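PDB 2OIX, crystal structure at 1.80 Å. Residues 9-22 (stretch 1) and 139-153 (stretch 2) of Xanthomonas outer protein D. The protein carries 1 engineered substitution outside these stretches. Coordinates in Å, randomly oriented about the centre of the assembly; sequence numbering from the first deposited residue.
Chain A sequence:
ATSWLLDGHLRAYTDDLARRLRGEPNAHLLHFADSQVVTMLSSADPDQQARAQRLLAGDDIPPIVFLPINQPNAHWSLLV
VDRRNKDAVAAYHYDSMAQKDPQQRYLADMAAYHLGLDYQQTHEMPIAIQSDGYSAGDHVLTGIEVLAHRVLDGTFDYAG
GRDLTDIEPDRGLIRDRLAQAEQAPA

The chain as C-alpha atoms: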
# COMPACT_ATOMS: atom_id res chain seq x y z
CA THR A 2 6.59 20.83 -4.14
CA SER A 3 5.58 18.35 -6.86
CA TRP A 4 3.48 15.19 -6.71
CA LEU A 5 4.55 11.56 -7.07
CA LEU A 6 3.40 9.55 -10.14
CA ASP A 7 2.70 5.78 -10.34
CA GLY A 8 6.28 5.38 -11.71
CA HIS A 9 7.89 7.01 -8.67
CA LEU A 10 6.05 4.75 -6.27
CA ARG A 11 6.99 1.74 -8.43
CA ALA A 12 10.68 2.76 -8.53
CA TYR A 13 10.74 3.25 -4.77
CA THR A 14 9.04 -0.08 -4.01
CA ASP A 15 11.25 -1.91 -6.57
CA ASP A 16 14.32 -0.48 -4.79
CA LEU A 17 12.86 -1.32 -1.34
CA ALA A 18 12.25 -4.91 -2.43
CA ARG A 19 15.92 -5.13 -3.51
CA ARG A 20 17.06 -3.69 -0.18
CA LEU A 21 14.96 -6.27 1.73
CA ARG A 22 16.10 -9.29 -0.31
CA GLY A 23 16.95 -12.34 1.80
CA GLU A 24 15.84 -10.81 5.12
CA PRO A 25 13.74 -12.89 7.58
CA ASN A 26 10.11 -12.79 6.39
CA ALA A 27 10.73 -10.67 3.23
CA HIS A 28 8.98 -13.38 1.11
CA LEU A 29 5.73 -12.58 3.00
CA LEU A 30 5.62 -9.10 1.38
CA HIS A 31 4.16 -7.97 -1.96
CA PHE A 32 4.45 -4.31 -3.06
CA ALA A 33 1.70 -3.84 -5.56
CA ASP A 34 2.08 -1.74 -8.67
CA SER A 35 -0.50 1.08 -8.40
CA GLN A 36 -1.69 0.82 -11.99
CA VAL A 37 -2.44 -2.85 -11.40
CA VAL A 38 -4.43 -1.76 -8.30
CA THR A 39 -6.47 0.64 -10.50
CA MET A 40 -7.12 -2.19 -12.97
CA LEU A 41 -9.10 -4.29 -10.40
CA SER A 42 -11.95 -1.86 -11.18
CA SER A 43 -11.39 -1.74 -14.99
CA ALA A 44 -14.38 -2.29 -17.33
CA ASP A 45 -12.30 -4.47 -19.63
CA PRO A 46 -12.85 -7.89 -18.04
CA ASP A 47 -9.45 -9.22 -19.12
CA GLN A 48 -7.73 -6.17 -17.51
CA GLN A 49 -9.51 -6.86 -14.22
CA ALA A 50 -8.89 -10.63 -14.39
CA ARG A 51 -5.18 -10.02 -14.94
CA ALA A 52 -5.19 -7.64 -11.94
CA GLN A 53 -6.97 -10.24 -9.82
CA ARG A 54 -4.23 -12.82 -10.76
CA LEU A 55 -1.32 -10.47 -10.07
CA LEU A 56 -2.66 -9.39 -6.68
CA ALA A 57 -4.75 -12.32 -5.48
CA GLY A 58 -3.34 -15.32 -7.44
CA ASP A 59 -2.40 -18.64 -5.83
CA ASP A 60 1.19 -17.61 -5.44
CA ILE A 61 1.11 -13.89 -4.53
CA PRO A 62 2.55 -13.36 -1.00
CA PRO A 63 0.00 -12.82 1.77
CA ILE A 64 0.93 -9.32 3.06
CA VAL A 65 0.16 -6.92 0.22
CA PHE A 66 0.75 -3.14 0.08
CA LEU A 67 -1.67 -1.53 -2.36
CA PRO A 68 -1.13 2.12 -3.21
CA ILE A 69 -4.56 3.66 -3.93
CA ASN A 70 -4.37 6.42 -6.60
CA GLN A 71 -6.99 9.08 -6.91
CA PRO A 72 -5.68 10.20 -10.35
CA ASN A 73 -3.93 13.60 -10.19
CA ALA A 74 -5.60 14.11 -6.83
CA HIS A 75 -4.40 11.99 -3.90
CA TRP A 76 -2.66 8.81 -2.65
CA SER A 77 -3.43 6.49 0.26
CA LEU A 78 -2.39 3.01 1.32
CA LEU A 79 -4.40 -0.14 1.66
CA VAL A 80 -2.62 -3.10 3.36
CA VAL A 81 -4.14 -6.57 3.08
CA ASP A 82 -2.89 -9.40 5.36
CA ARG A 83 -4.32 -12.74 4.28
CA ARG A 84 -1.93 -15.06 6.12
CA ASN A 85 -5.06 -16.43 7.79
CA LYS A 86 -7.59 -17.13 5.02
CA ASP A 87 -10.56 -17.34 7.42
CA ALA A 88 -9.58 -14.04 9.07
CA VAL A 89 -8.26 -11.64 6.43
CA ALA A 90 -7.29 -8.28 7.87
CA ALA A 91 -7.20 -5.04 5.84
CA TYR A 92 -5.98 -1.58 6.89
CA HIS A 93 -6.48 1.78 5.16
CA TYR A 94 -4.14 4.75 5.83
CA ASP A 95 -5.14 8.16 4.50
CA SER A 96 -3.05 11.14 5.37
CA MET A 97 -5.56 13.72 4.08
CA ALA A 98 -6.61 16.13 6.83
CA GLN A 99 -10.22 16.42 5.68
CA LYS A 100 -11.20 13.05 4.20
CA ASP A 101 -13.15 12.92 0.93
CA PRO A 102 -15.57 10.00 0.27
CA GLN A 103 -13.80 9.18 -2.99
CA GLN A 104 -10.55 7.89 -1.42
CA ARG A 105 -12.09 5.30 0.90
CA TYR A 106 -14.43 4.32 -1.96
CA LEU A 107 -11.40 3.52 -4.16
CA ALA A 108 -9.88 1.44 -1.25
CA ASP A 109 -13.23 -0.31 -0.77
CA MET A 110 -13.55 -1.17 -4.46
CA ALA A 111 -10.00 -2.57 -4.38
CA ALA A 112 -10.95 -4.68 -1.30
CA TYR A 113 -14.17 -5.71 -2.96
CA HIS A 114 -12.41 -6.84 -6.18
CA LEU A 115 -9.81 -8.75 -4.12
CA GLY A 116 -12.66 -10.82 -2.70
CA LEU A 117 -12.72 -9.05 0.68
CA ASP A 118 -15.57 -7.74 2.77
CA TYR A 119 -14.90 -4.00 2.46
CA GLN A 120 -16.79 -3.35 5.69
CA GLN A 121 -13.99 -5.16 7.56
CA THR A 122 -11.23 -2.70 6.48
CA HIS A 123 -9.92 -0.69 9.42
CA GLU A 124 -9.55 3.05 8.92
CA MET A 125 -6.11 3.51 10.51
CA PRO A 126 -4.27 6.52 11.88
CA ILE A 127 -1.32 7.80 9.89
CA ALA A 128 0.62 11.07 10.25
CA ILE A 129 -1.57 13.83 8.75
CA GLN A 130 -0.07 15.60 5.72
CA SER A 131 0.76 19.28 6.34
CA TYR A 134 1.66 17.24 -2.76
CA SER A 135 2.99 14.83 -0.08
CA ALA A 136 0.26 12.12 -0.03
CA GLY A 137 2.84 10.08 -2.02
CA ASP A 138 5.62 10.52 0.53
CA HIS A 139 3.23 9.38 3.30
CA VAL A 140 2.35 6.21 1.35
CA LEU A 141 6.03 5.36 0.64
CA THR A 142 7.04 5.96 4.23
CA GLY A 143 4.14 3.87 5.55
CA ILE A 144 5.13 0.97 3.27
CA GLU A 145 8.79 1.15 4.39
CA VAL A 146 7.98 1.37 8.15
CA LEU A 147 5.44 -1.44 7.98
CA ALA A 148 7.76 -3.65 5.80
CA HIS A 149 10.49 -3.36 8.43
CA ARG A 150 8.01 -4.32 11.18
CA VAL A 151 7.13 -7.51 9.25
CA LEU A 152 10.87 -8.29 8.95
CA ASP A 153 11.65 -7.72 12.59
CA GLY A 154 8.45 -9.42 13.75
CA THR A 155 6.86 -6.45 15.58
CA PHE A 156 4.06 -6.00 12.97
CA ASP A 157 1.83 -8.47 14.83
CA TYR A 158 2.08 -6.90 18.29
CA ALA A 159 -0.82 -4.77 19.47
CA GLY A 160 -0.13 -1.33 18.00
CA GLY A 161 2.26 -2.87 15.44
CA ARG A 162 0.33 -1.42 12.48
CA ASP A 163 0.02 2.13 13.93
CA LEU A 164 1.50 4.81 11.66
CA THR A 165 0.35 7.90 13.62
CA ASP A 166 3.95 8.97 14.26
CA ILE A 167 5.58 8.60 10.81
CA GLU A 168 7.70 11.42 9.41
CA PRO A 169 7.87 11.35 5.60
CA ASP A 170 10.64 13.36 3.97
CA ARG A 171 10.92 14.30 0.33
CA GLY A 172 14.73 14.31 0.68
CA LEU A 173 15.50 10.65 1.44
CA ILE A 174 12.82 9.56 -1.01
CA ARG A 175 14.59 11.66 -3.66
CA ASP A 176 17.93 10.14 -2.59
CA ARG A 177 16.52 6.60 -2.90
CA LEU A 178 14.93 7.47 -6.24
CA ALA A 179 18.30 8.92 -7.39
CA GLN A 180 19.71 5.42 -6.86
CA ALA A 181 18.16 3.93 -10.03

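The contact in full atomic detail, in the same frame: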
# COMPACT_ATOMS: atom_id res chain seq x y z
N HIS A 9 7.05 6.73 -9.83
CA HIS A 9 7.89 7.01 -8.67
C HIS A 9 7.67 6.04 -7.56
O HIS A 9 8.63 5.62 -6.91
CB HIS A 9 7.58 8.39 -8.15
CG HIS A 9 7.96 9.48 -9.10
ND1 HIS A 9 7.02 10.27 -9.73
CD2 HIS A 9 9.17 9.91 -9.54
CE1 HIS A 9 7.63 11.16 -10.49
NE2 HIS A 9 8.93 10.94 -10.42
N LEU A 10 6.40 5.72 -7.30
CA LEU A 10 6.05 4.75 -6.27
C LEU A 10 6.63 3.40 -6.65
O LEU A 10 7.30 2.76 -5.83
CB LEU A 10 4.52 4.67 -6.09
CG LEU A 10 3.90 5.61 -5.02
CD1 LEU A 10 3.82 6.95 -5.58
CD2 LEU A 10 2.45 5.14 -4.74
N ARG A 11 6.40 2.97 -7.90
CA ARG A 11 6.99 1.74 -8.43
C ARG A 11 8.51 1.64 -8.30
O ARG A 11 9.03 0.59 -7.92
CB ARG A 11 6.59 1.54 -9.89
CG ARG A 11 7.10 0.24 -10.49
CD ARG A 11 6.40 -0.96 -9.84
NE ARG A 11 7.05 -2.22 -10.21
CZ ARG A 11 6.63 -3.04 -11.18
NH1 ARG A 11 5.54 -2.76 -11.89
NH2 ARG A 11 7.31 -4.16 -11.43
N ALA A 12 9.22 2.73 -8.60
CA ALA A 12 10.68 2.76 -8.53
C ALA A 12 11.14 2.65 -7.07
O ALA A 12 12.13 1.97 -6.76
CB ALA A 12 11.24 4.07 -9.17
N TYR A 13 10.43 3.34 -6.19
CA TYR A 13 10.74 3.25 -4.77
C TYR A 13 10.49 1.83 -4.24
O TYR A 13 11.35 1.26 -3.56
CB TYR A 13 9.96 4.29 -3.98
CG TYR A 13 10.47 4.43 -2.56
CD1 TYR A 13 11.34 5.46 -2.20
CD2 TYR A 13 10.10 3.50 -1.58
CE1 TYR A 13 11.80 5.59 -0.87
CE2 TYR A 13 10.56 3.61 -0.27
CZ TYR A 13 11.38 4.66 0.08
OH TYR A 13 11.84 4.75 1.37
N THR A 14 9.34 1.25 -4.56
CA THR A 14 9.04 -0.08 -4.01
C THR A 14 9.88 -1.21 -4.64
O THR A 14 10.21 -2.19 -3.95
CB THR A 14 7.54 -0.41 -3.98
OG1 THR A 14 7.03 -0.46 -5.31
CG2 THR A 14 6.76 0.60 -3.13
N ASP A 15 10.25 -1.05 -5.92
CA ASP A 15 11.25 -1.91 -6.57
C ASP A 15 12.57 -1.86 -5.80
O ASP A 15 13.12 -2.92 -5.47
CB ASP A 15 11.50 -1.49 -8.03
CG ASP A 15 10.43 -2.01 -8.98
OD1 ASP A 15 9.51 -2.73 -8.53
OD2 ASP A 15 10.49 -1.71 -10.20
N ASP A 16 13.06 -0.66 -5.52
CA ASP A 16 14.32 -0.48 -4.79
C ASP A 16 14.23 -1.04 -3.36
O ASP A 16 15.16 -1.73 -2.91
CB ASP A 16 14.74 0.99 -4.79
CG ASP A 16 16.00 1.23 -4.00
OD1 ASP A 16 17.08 0.76 -4.43
OD2 ASP A 16 15.92 1.89 -2.94
N LEU A 17 13.13 -0.74 -2.66
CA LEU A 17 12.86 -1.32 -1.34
C LEU A 17 12.96 -2.84 -1.35
O LEU A 17 13.66 -3.42 -0.52
CB LEU A 17 11.44 -0.95 -0.84
CG LEU A 17 11.09 -1.43 0.57
CD1 LEU A 17 12.11 -0.97 1.65
CD2 LEU A 17 9.69 -0.95 0.89
N ALA A 18 12.24 -3.47 -2.29
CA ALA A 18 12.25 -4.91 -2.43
C ALA A 18 13.67 -5.47 -2.61
O ALA A 18 14.00 -6.52 -2.07
CB ALA A 18 11.33 -5.34 -3.60
N ARG A 19 14.52 -4.74 -3.33
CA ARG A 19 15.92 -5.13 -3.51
C ARG A 19 16.68 -5.00 -2.19
O ARG A 19 17.51 -5.87 -1.85
CB ARG A 19 16.59 -4.28 -4.58
CG ARG A 19 16.12 -4.61 -5.99
CD ARG A 19 16.66 -3.59 -7.00
NE ARG A 19 15.68 -3.31 -8.05
CZ ARG A 19 15.40 -2.09 -8.52
NH1 ARG A 19 16.01 -1.01 -8.03
NH2 ARG A 19 14.49 -1.95 -9.48
N ARG A 20 16.41 -3.91 -1.46
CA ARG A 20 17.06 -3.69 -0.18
C ARG A 20 16.70 -4.78 0.83
O ARG A 20 17.56 -5.20 1.59
CB ARG A 20 16.83 -2.27 0.35
CG ARG A 20 17.51 -1.19 -0.50
CD ARG A 20 17.37 0.19 0.12
NE ARG A 20 16.04 0.77 -0.07
CZ ARG A 20 15.17 1.05 0.90
NH1 ARG A 20 15.45 0.79 2.18
NH2 ARG A 20 13.98 1.56 0.57
N LEU A 21 15.46 -5.26 0.79
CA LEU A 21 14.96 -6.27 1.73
C LEU A 21 15.28 -7.73 1.36
O LEU A 21 14.98 -8.65 2.12
CB LEU A 21 13.44 -6.13 1.92
CG LEU A 21 12.89 -4.76 2.33
CD1 LEU A 21 11.41 -4.85 2.65
CD2 LEU A 21 13.69 -4.14 3.52
N ARG A 22 15.87 -7.94 0.19
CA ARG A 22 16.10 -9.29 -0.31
C ARG A 22 16.87 -10.20 0.66
O ARG A 22 17.95 -9.86 1.13
CB ARG A 22 16.81 -9.24 -1.66
CG ARG A 22 15.85 -9.33 -2.82
CD ARG A 22 16.55 -9.94 -4.01
NE ARG A 22 17.25 -8.94 -4.81
CZ ARG A 22 18.24 -9.20 -5.66
NH1 ARG A 22 18.69 -10.44 -5.84
NH2 ARG A 22 18.79 -8.19 -6.33
N HIS A 139 3.86 10.03 2.14
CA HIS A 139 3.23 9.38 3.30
C HIS A 139 2.97 7.87 3.02
O HIS A 139 3.23 7.01 3.87
CB HIS A 139 1.96 10.11 3.72
CG HIS A 139 2.20 11.35 4.53
ND1 HIS A 139 2.44 12.58 3.96
CD2 HIS A 139 2.22 11.55 5.87
CE1 HIS A 139 2.61 13.49 4.90
NE2 HIS A 139 2.50 12.89 6.08
N VAL A 140 2.51 7.58 1.80
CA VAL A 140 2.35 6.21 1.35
C VAL A 140 3.69 5.44 1.33
O VAL A 140 3.76 4.37 1.96
CB VAL A 140 1.58 6.08 0.01
CG1 VAL A 140 1.61 4.62 -0.45
CG2 VAL A 140 0.13 6.50 0.22
N LEU A 141 4.76 6.05 0.76
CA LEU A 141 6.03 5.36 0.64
C LEU A 141 6.59 5.06 2.01
O LEU A 141 7.04 3.95 2.29
CB LEU A 141 7.05 6.20 -0.18
CG LEU A 141 6.68 6.19 -1.67
CD1 LEU A 141 7.67 6.76 -2.55
CD2 LEU A 141 6.39 4.72 -2.15
N THR A 142 6.61 6.09 2.86
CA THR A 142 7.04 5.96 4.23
C THR A 142 6.26 4.91 5.01
O THR A 142 6.90 4.11 5.70
CB THR A 142 6.99 7.31 4.98
OG1 THR A 142 7.58 8.32 4.15
CG2 THR A 142 7.75 7.19 6.31
N GLY A 143 4.94 4.89 4.87
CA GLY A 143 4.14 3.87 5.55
C GLY A 143 4.51 2.45 5.10
O GLY A 143 4.63 1.52 5.95
N ILE A 144 4.75 2.28 3.80
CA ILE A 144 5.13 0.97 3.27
C ILE A 144 6.43 0.48 3.89
O ILE A 144 6.50 -0.66 4.36
CB ILE A 144 5.21 0.98 1.72
CG1 ILE A 144 3.77 1.11 1.11
CG2 ILE A 144 5.94 -0.29 1.23
CD1 ILE A 144 3.78 1.35 -0.40
N GLU A 145 7.41 1.38 3.93
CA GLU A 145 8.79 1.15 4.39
C GLU A 145 8.84 0.78 5.90
O GLU A 145 9.47 -0.21 6.28
CB GLU A 145 9.60 2.42 4.16
CG GLU A 145 11.02 2.38 4.72
CD GLU A 145 12.05 2.02 3.67
OE1 GLU A 145 11.66 1.93 2.48
OE2 GLU A 145 13.25 1.84 4.03
N VAL A 146 8.17 1.59 6.71
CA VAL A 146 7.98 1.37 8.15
C VAL A 146 7.31 0.04 8.41
O VAL A 146 7.80 -0.74 9.21
CB VAL A 146 7.13 2.50 8.75
CG1 VAL A 146 6.79 2.22 10.19
CG2 VAL A 146 7.93 3.85 8.69
N LEU A 147 6.18 -0.19 7.75
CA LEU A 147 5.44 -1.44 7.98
C LEU A 147 6.21 -2.70 7.47
O LEU A 147 6.23 -3.74 8.17
CB LEU A 147 4.05 -1.32 7.36
CG LEU A 147 3.00 -0.38 7.98
CD1 LEU A 147 1.62 -0.63 7.17
CD2 LEU A 147 2.76 -0.72 9.46
N ALA A 148 6.85 -2.60 6.30
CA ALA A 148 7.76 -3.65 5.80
C ALA A 148 8.83 -4.03 6.83
O ALA A 148 9.05 -5.21 7.08
CB ALA A 148 8.40 -3.27 4.45
N HIS A 149 9.50 -3.04 7.41
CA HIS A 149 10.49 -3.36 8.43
C HIS A 149 9.90 -4.03 9.69
O HIS A 149 10.55 -4.90 10.32
CB HIS A 149 11.35 -2.14 8.74
CG HIS A 149 12.40 -1.87 7.70
ND1 HIS A 149 12.12 -1.23 6.51
CD2 HIS A 149 13.73 -2.17 7.66
CE1 HIS A 149 13.23 -1.16 5.78
NE2 HIS A 149 14.21 -1.71 6.46
N ARG A 150 8.67 -3.67 10.05
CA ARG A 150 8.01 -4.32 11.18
C ARG A 150 7.68 -5.79 10.87
O ARG A 150 7.73 -6.63 11.75
CB ARG A 150 6.75 -3.54 11.58
CG ARG A 150 7.11 -2.14 12.09
CD ARG A 150 5.88 -1.41 12.66
NE ARG A 150 6.23 -0.04 13.06
CZ ARG A 150 5.35 0.91 13.36
NH1 ARG A 150 4.09 0.66 13.35
NH2 ARG A 150 5.74 2.16 13.69
N VAL A 151 7.38 -6.10 9.61
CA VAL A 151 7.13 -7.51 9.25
C VAL A 151 8.48 -8.25 9.41
O VAL A 151 8.54 -9.30 10.03
CB VAL A 151 6.54 -7.67 7.85
CG1 VAL A 151 6.48 -9.15 7.47
CG2 VAL A 151 5.10 -6.98 7.77
N LEU A 152 9.56 -7.66 8.90
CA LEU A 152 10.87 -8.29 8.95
C LEU A 152 11.33 -8.56 10.37
O LEU A 152 11.92 -9.61 10.65
CB LEU A 152 11.91 -7.37 8.29
CG LEU A 152 12.29 -7.58 6.82
CD1 LEU A 152 11.16 -8.06 5.89
CD2 LEU A 152 12.94 -6.32 6.27
N ASP A 153 11.08 -7.59 11.26
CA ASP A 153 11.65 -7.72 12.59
C ASP A 153 10.67 -8.35 13.56
O ASP A 153 10.98 -8.50 14.75
CB ASP A 153 12.24 -6.38 13.07
CG ASP A 153 11.20 -5.40 13.58
OD1 ASP A 153 9.99 -5.70 13.57
OD2 ASP A 153 11.60 -4.27 13.98

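How do two helices whose touching residues are at least 125 apart in sequence come to lie side by side? They run nearly parallel, their N-to-C directions 17° apart and their axes 10.8 Å apart at closest approach, a spacing that leaves room for leucine-sized side chains between them. Leu 10, Tyr 13, Leu 17 and Leu 21 follow one another at intervals of three or four residues, with Thr 14 beside Tyr 13, and so fall along one side of the first stretch; Leu 141, Ile 144, Ala 148 and Leu 152 do the same on the second. Together the stretches bury 597 Å².

What fills the space between them? Leu 141 gives up the most surface. Its CA-to-CB bond points toward the first helix, and with chi1 m and chi2 t its CD2 lies 3.9 Å from Leu 10 CG and its CD1 3.6 Å from Tyr 13 CG. Tyr 13, with chi1 t, has Leu 141 CB over one face of its ring. Farther along, Leu 17 (t, p) brings CD2 within 3.8 Å of Ile 144 CG2. Leu 21 repeats the m, t shape of Leu 141 from the other side of the contact: its CD1 is 3.8 Å from Ala 148 CB, and its CD2 is 3.6 Å from Leu 152 CD2. The single methyl of Ala 148 points toward the first stretch and packs against Leu 21 and, more loosely, Leu 17.

How is a charged glutamate accommodated beside these leucines? The CA-to-CB bond of Glu 145 points sideways, but chi1 t and a chi2 of 97° bring the carboxylate nearer the first helix. Arg 20 NH1 donates to Glu 145 OE2 at 3.1 Å and Arg 20 NH2 to Glu 145 OE1 at 3.0 Å, a two-pronged salt bridge, both bonds close to linear. Tyr 13 OH also donates to Glu 145 OE1, at 3.0 Å, near the plane of the tyrosine ring. These donors compensate the charge of the carboxylate. Leu 17 CD1 lies 3.0 Å from Glu 145 OE1, a tight contact and not a polar one.

What sets the arginine and the nearby histidine in position? Arg 20 adopts m, t, m for its first three chi angles, and Arg 20 NE donates a hydrogen bond to Asp 16 OD2 at 3.1 Å, one turn earlier, in a second salt bridge. The guanidinium thus binds an acid of its own helix and one of the second helix. His 149, chi1 m, donates from ND1 to Glu 145 O at 2.8 Å; with the ring held this way, His 149 CE1 lies 3.8 Å from Leu 21 CD2.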